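Local coordinates for surface glycoprotein (PDB 5KLH), which is of unknown function but, as the bilobed ectodomain of a transmembrane surface antigen of insect-stage Trypanosoma brucei, may act as a sensor, at residues Thr94-Phe99 with Cys146-Gln151; Gln151-Ser156 with Gln188-Val193; Lys16-Phe21 with Gly51-Val56. All blocks are in the same frame, centred on the assembly; numbering follows the deposited sequence.

Interaction 1: residues Thr94-Phe99 with Cys146-Gln151; sequences TRERWF and CGYCKQ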
# COMPACT_ATOMS: atom_id res chain seq x y z
N THR A 94 -7.64 7.37 -10.67
CA THR A 94 -9.05 7.51 -10.37
C THR A 94 -9.48 6.28 -9.60
O THR A 94 -9.66 5.21 -10.18
CB THR A 94 -9.87 7.66 -11.64
OG1 THR A 94 -9.42 8.82 -12.36
CG2 THR A 94 -11.34 7.81 -11.30
N ARG A 95 -9.61 6.42 -8.30
CA ARG A 95 -9.92 5.29 -7.44
C ARG A 95 -11.42 5.05 -7.40
O ARG A 95 -12.19 5.95 -7.06
CB ARG A 95 -9.36 5.53 -6.03
CG ARG A 95 -9.28 4.31 -5.14
CD ARG A 95 -9.00 4.72 -3.69
NE ARG A 95 -7.62 5.14 -3.46
CZ ARG A 95 -7.21 5.87 -2.42
NH1 ARG A 95 -8.07 6.29 -1.51
NH2 ARG A 95 -5.93 6.19 -2.30
N GLU A 96 -11.85 3.85 -7.77
CA GLU A 96 -13.27 3.51 -7.76
C GLU A 96 -13.55 2.52 -6.64
O GLU A 96 -12.97 1.43 -6.62
CB GLU A 96 -13.69 2.92 -9.12
CG GLU A 96 -13.41 3.83 -10.31
CD GLU A 96 -13.81 3.22 -11.64
OE1 GLU A 96 -14.31 2.07 -11.66
OE2 GLU A 96 -13.62 3.90 -12.68
N ARG A 97 -14.41 2.89 -5.70
CA ARG A 97 -14.85 1.94 -4.69
C ARG A 97 -16.28 1.53 -4.98
O ARG A 97 -17.20 2.35 -4.91
CB ARG A 97 -14.69 2.51 -3.27
CG ARG A 97 -13.22 2.70 -2.86
CD ARG A 97 -12.35 1.49 -3.26
NE ARG A 97 -10.91 1.77 -3.21
CZ ARG A 97 -9.96 0.84 -3.19
NH1 ARG A 97 -10.27 -0.45 -3.21
NH2 ARG A 97 -8.68 1.21 -3.15
N TRP A 98 -16.46 0.25 -5.32
CA TRP A 98 -17.73 -0.27 -5.80
C TRP A 98 -18.59 -0.84 -4.68
O TRP A 98 -18.08 -1.45 -3.75
CB TRP A 98 -17.50 -1.36 -6.84
CG TRP A 98 -17.14 -0.85 -8.19
CD1 TRP A 98 -15.92 -0.38 -8.60
CD2 TRP A 98 -18.00 -0.77 -9.33
NE1 TRP A 98 -15.98 -0.00 -9.92
CE2 TRP A 98 -17.25 -0.24 -10.39
CE3 TRP A 98 -19.34 -1.10 -9.55
CZ2 TRP A 98 -17.79 -0.03 -11.66
CZ3 TRP A 98 -19.88 -0.89 -10.80
CH2 TRP A 98 -19.11 -0.35 -11.84
N PHE A 99 -19.90 -0.65 -4.81
CA PHE A 99 -20.86 -1.34 -3.95
C PHE A 99 -21.38 -2.56 -4.69
O PHE A 99 -21.98 -2.45 -5.77
CB PHE A 99 -22.02 -0.43 -3.56
CG PHE A 99 -22.98 -1.06 -2.59
CD1 PHE A 99 -24.03 -1.85 -3.04
CD2 PHE A 99 -22.83 -0.87 -1.23
CE1 PHE A 99 -24.91 -2.45 -2.15
CE2 PHE A 99 -23.70 -1.46 -0.33
CZ PHE A 99 -24.74 -2.25 -0.80
N CYS A 146 -23.77 -2.32 -7.97
CA CYS A 146 -24.83 -1.31 -8.00
C CYS A 146 -24.35 0.08 -8.33
O CYS A 146 -25.10 0.89 -8.88
CB CYS A 146 -25.55 -1.31 -6.65
SG CYS A 146 -26.13 -2.96 -6.24
N GLY A 147 -23.09 0.37 -8.01
CA GLY A 147 -22.53 1.67 -8.31
C GLY A 147 -21.16 1.82 -7.70
O GLY A 147 -20.66 0.88 -7.08
N TYR A 148 -20.54 2.98 -7.88
CA TYR A 148 -19.22 3.18 -7.31
C TYR A 148 -18.93 4.62 -6.97
O TYR A 148 -19.38 5.55 -7.65
CB TYR A 148 -18.13 2.64 -8.26
CG TYR A 148 -17.94 3.38 -9.57
CD1 TYR A 148 -17.04 4.44 -9.68
CD2 TYR A 148 -18.61 2.98 -10.71
CE1 TYR A 148 -16.84 5.09 -10.89
CE2 TYR A 148 -18.42 3.62 -11.93
CZ TYR A 148 -17.53 4.68 -12.01
OH TYR A 148 -17.34 5.33 -13.21
N CYS A 149 -18.19 4.78 -5.88
CA CYS A 149 -17.73 6.08 -5.45
C CYS A 149 -16.37 6.36 -6.07
O CYS A 149 -15.49 5.49 -6.08
CB CYS A 149 -17.63 6.16 -3.94
SG CYS A 149 -17.25 7.81 -3.36
N LYS A 150 -16.21 7.58 -6.59
CA LYS A 150 -14.99 7.92 -7.31
C LYS A 150 -14.21 9.02 -6.61
O LYS A 150 -14.77 10.05 -6.24
CB LYS A 150 -15.35 8.34 -8.73
CG LYS A 150 -14.19 8.84 -9.56
CD LYS A 150 -14.68 9.30 -10.93
CE LYS A 150 -15.90 10.20 -10.79
NZ LYS A 150 -17.15 9.49 -11.23
N GLN A 151 -12.92 8.78 -6.40
CA GLN A 151 -12.04 9.78 -5.82
C GLN A 151 -10.81 9.96 -6.69
O GLN A 151 -10.26 8.99 -7.21
CB GLN A 151 -11.63 9.40 -4.39
CG GLN A 151 -12.78 9.34 -3.39
CD GLN A 151 -13.22 10.71 -2.89
OE1 GLN A 151 -12.77 11.75 -3.38
NE2 GLN A 151 -14.10 10.72 -1.89
O HOH W 1 -14.33 6.46 -13.09

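Interaction 2: residues Gln151-Ser156 with Gln188-Val193; sequences QEVYLS and QGYEAV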
# COMPACT_ATOMS: atom_id res chain seq x y z
N GLN A 151 -12.92 8.78 -6.40
CA GLN A 151 -12.04 9.78 -5.82
C GLN A 151 -10.81 9.96 -6.69
O GLN A 151 -10.26 8.99 -7.21
CB GLN A 151 -11.63 9.40 -4.39
CG GLN A 151 -12.78 9.34 -3.39
CD GLN A 151 -13.22 10.71 -2.89
OE1 GLN A 151 -12.77 11.75 -3.38
NE2 GLN A 151 -14.10 10.72 -1.89
N GLU A 152 -10.37 11.21 -6.86
CA GLU A 152 -9.15 11.49 -7.61
C GLU A 152 -7.97 11.64 -6.67
O GLU A 152 -8.02 12.43 -5.71
CB GLU A 152 -9.31 12.76 -8.46
CG GLU A 152 -10.56 12.79 -9.33
CD GLU A 152 -10.58 11.73 -10.41
OE1 GLU A 152 -9.53 11.12 -10.73
OE2 GLU A 152 -11.68 11.50 -10.97
N VAL A 153 -6.91 10.87 -6.92
CA VAL A 153 -5.72 10.89 -6.08
C VAL A 153 -4.44 11.05 -6.89
O VAL A 153 -4.38 10.69 -8.08
CB VAL A 153 -5.61 9.62 -5.24
CG1 VAL A 153 -6.87 9.47 -4.40
CG2 VAL A 153 -5.46 8.39 -6.13
N TYR A 154 -3.41 11.58 -6.24
CA TYR A 154 -2.13 11.83 -6.90
C TYR A 154 -0.98 11.26 -6.10
O TYR A 154 -0.88 11.51 -4.89
CB TYR A 154 -1.93 13.32 -7.14
CG TYR A 154 -3.01 13.93 -7.98
CD1 TYR A 154 -4.20 14.36 -7.42
CD2 TYR A 154 -2.86 14.05 -9.36
CE1 TYR A 154 -5.20 14.92 -8.19
CE2 TYR A 154 -3.86 14.61 -10.14
CZ TYR A 154 -5.02 15.03 -9.56
OH TYR A 154 -6.02 15.58 -10.34
N LEU A 155 -0.11 10.52 -6.77
CA LEU A 155 1.03 9.89 -6.12
C LEU A 155 1.94 10.89 -5.42
O LEU A 155 2.37 11.89 -6.02
CB LEU A 155 1.85 9.11 -7.14
CG LEU A 155 3.02 8.31 -6.59
CD1 LEU A 155 2.51 7.18 -5.69
CD2 LEU A 155 3.80 7.76 -7.76
N SER A 156 2.26 10.61 -4.16
CA SER A 156 3.10 11.47 -3.34
C SER A 156 4.26 10.70 -2.73
O SER A 156 5.36 11.22 -2.58
CB SER A 156 2.28 12.12 -2.24
OG SER A 156 3.10 12.93 -1.43
N GLN A 188 -0.28 2.92 -2.28
CA GLN A 188 0.77 3.93 -2.15
C GLN A 188 0.31 5.15 -1.37
O GLN A 188 -0.82 5.20 -0.90
CB GLN A 188 1.27 4.34 -3.54
CG GLN A 188 1.69 3.17 -4.41
CD GLN A 188 2.91 2.48 -3.86
OE1 GLN A 188 3.59 3.04 -3.01
NE2 GLN A 188 3.19 1.25 -4.32
N GLY A 189 1.19 6.12 -1.24
CA GLY A 189 0.86 7.34 -0.53
C GLY A 189 0.32 8.34 -1.52
O GLY A 189 1.02 8.70 -2.47
N TYR A 190 -0.91 8.78 -1.30
CA TYR A 190 -1.59 9.68 -2.23
C TYR A 190 -2.02 10.98 -1.60
O TYR A 190 -2.22 11.05 -0.38
CB TYR A 190 -2.82 9.00 -2.84
CG TYR A 190 -2.47 7.87 -3.77
CD1 TYR A 190 -1.96 8.13 -5.03
CD2 TYR A 190 -2.66 6.55 -3.39
CE1 TYR A 190 -1.63 7.09 -5.90
CE2 TYR A 190 -2.33 5.50 -4.25
CZ TYR A 190 -1.81 5.79 -5.50
OH TYR A 190 -1.47 4.79 -6.38
N GLU A 191 -2.16 12.01 -2.44
CA GLU A 191 -2.69 13.30 -2.01
C GLU A 191 -3.82 13.74 -2.92
O GLU A 191 -4.07 13.15 -3.98
CB GLU A 191 -1.59 14.37 -1.97
CG GLU A 191 -0.40 14.05 -1.11
CD GLU A 191 -0.72 14.12 0.37
OE1 GLU A 191 -1.80 14.66 0.73
OE2 GLU A 191 0.09 13.63 1.17
N ALA A 192 -4.50 14.81 -2.53
CA ALA A 192 -5.71 15.23 -3.23
C ALA A 192 -5.44 16.13 -4.44
O ALA A 192 -6.36 16.42 -5.22
CB ALA A 192 -6.63 15.94 -2.27
N VAL A 193 -4.20 16.59 -4.60
CA VAL A 193 -3.87 17.51 -5.69
C VAL A 193 -2.56 17.08 -6.32
O VAL A 193 -1.80 16.32 -5.72
CB VAL A 193 -3.75 18.97 -5.21
CG1 VAL A 193 -4.99 19.42 -4.47
CG2 VAL A 193 -2.54 19.11 -4.35
O HOH W 2 2.02 12.09 0.97

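Interaction 3: residues Lys16-Phe21 with Gly51-Val56; sequences KAVSAF and GSIPSV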
# COMPACT_ATOMS: atom_id res chain seq x y z
N LYS A 16 8.20 -12.20 15.99
CA LYS A 16 9.18 -13.06 15.37
C LYS A 16 9.88 -12.34 14.23
O LYS A 16 11.08 -12.50 14.05
CB LYS A 16 8.51 -14.36 14.91
CG LYS A 16 8.19 -15.27 16.10
CD LYS A 16 7.35 -16.49 15.71
CE LYS A 16 7.32 -17.51 16.85
NZ LYS A 16 6.31 -18.58 16.61
N ALA A 17 9.13 -11.52 13.49
CA ALA A 17 9.71 -10.74 12.40
C ALA A 17 10.71 -9.72 12.93
O ALA A 17 11.78 -9.51 12.35
CB ALA A 17 8.60 -10.03 11.60
N VAL A 18 10.37 -9.09 14.05
CA VAL A 18 11.25 -8.10 14.66
C VAL A 18 12.56 -8.76 15.10
O VAL A 18 13.64 -8.24 14.86
CB VAL A 18 10.55 -7.44 15.86
CG1 VAL A 18 11.52 -6.58 16.65
CG2 VAL A 18 9.38 -6.60 15.37
N SER A 19 12.44 -9.94 15.71
CA SER A 19 13.62 -10.68 16.16
C SER A 19 14.52 -11.12 15.02
O SER A 19 15.74 -11.14 15.16
CB SER A 19 13.19 -11.91 16.95
OG SER A 19 12.44 -11.52 18.09
N ALA A 20 13.90 -11.48 13.90
CA ALA A 20 14.64 -11.94 12.72
C ALA A 20 15.24 -10.81 11.88
O ALA A 20 16.10 -11.07 11.04
CB ALA A 20 13.73 -12.78 11.85
N PHE A 21 14.80 -9.57 12.11
CA PHE A 21 15.22 -8.44 11.28
C PHE A 21 16.69 -8.11 11.49
O PHE A 21 17.13 -7.82 12.61
CB PHE A 21 14.34 -7.21 11.59
CG PHE A 21 14.67 -5.97 10.79
CD1 PHE A 21 14.71 -6.00 9.40
CD2 PHE A 21 14.90 -4.77 11.44
CE1 PHE A 21 14.99 -4.83 8.68
CE2 PHE A 21 15.18 -3.61 10.73
CZ PHE A 21 15.23 -3.64 9.35
N GLY A 51 6.97 -1.38 22.37
CA GLY A 51 7.97 -0.32 22.45
C GLY A 51 8.46 0.18 21.10
O GLY A 51 7.74 0.08 20.10
N SER A 52 9.67 0.71 21.08
CA SER A 52 10.25 1.26 19.85
C SER A 52 10.92 0.16 19.02
O SER A 52 11.73 -0.61 19.53
CB SER A 52 11.26 2.36 20.19
OG SER A 52 10.59 3.51 20.68
N ILE A 53 10.56 0.11 17.73
CA ILE A 53 10.95 -0.98 16.84
C ILE A 53 11.72 -0.41 15.65
O ILE A 53 11.22 0.50 15.00
CB ILE A 53 9.71 -1.74 16.30
CG1 ILE A 53 8.76 -2.13 17.44
CG2 ILE A 53 10.12 -2.93 15.45
CD1 ILE A 53 9.33 -3.13 18.39
N PRO A 54 12.92 -0.93 15.38
CA PRO A 54 13.72 -0.39 14.26
C PRO A 54 13.12 -0.71 12.90
O PRO A 54 12.49 -1.75 12.71
CB PRO A 54 15.08 -1.08 14.42
CG PRO A 54 14.77 -2.33 15.13
CD PRO A 54 13.61 -2.05 16.04
N SER A 55 13.36 0.19 11.95
CA SER A 55 12.91 0.02 10.58
C SER A 55 13.92 0.78 9.75
O SER A 55 14.36 1.86 10.15
CB SER A 55 11.48 0.56 10.39
OG SER A 55 11.11 0.64 9.02
N VAL A 56 14.31 0.22 8.61
CA VAL A 56 15.37 0.82 7.82
C VAL A 56 14.97 0.81 6.35
O VAL A 56 14.55 -0.23 5.83
CB VAL A 56 16.71 0.07 7.99
CG1 VAL A 56 17.77 0.72 7.12
CG2 VAL A 56 17.14 0.08 9.44

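Interaction 1: residues Thr94-Phe99 with Cys146-Gln151
W98 and Y148 meet as a non-hydrogen-bonded pair of antiparallel strands, the tyrosine running alongside the indole. Y148 CB sits over one face of the indole, 3.5 Å from the centroid of its five-membered ring, a CH-pi contact. Farther out, Y148 CD2 comes within 3.3 Å of W98 CZ2, with the ring planes inclined at 32°. Y148 CG stands between its own backbone N and carbonyl carbon (chi1 67°), and the ring beyond meets W98 and E96 on the same side. The E96 carboxylate stacks on it, planes 19° apart, with OE1 4.0 Å above the Y148 ring centre.

Polar links fix that carboxylate. W98 NE1 donates to the anti side of E96 OE1 (3.2 Å), while a water donates to E96 OE2 and also bonds Y148 OH, which illustrates how three side chains can form one unit.

Among the backbone bonds, R97 N to C149 O and C149 N to R97 O are both 2.8 Å, and R95 pairs reciprocally with Q151. F99 shares a sheet face with C149, and C146 SG meets the edge of the F99 ring, a Cys sulfur-aromatic contact.

Disulfides C146-C140 and C149-C126, the latter reaching helix 116-128, tie down this antiparallel beta ladder, which probably belongs to one lobe of the bilobed ectodomain.

Interaction 2: residues Gln151-Ser156 with Gln188-Val193
Y154 and E191 form the hydrogen-bonded pair of a short antiparallel beta ladder, in which strand 189-191 lies against the much longer strand 145-164. The pair is reciprocal: Y154 N donates to E191 O and E191 N to Y154 O, each at 2.8 Å. Two residues on, S156 N gives a third bond to G189 O, also 2.8 Å. V153 and L155 send their backbone bonds the other way, to A93 and L91 of strand 85-100, so from V153 to S156 the strand is bonded on both edges, between 85-100 and 189-191, an example of how alternate residues serve opposite neighbours.

Several polar ends find partners beyond the pairing. E152 OE1 accepts from H92 NE2 and from T94 OG1. The Q188 amide is used at both ends, its OE1 by Y159 N and its NE2 by H185 O. V193 O takes a bond from Q195 NE2 while lying 3.3 Å from Y154 CB.

Apolar contact fills the face bearing L155 and Y190. V153 CG2, set between its own backbone N and carbonyl carbon, rests over the Y190 ring, 4.0 Å from the centroid in a CH-pi contact.

S156 CB touches E191 CG at 3.5 Å, and beyond them one water donates both to S156 OG, 2.8 Å away, and to E191 OE2.

Interaction 3: residues Lys16-Phe21 with Gly51-Val56
V18 and F21, three residues apart, one on the last turn of helix 12-20 and one just past it, are the two bumps that meet strand 51-63. No hydrogen bond crosses between the segments; the contact is one of van der Waals fit and illustrates how a helix can meet a strand through two side chains. V18 offers a forked tip: its CG2 lies 3.7 Å and its CG1 4.1 Å from I53 CG2, so that one methyl of the isoleucine is met by both prongs of the valine. The two side chains cross at about a right angle.

F21 is the larger bump. Its CG stands anti to the backbone N (chi1 -180°), with the ring reaching the strand at P54-V56. There the ring settles into a shallow hollow made as much by backbone as by side chains. F21 CE2 lies 3.8 Å from P54 O, and F21 CZ lies 4.0 Å from V56 N. The P54 ring bounds one side, its CG 4.4 Å from F21 CD2, and V56 CG2 bounds another, 4.2 Å from F21 CZ.

P208, which begins helix 208-215, touches both F21 and I53, and L26 packs on F21 and V56; D207 accepts from V56 N and S55 OG. I53 and V56 also pack on the neighbouring strand 36-47. Helix 12-20 thus touches helix 208-215 through A17 and strand 51-63 through V18.

How the interactions relate
From the N terminus, the first contact to close is interaction 3, which joins helix 12-20 to strand 51-63 after strands 31-33 and 36-47. Interaction 1 follows, closing a loop that holds helix 116-128 and strand 132-135. Interaction 2 then closes a loop holding the end of strand 145-164 and strand 170-172. The three, a worked example of contacts in series, neither nest nor cross. Interactions 1 and 2 share Q151, join strands 85-100, 145-164 and 189-191, and touch where R95 NH2 packs 3.5 Å from Y190 CD2. Interaction 3 lies on the opposite side of the chain's centre, its centre about 37 Å from that of interaction 1, yet all three reach the same mixed sheet.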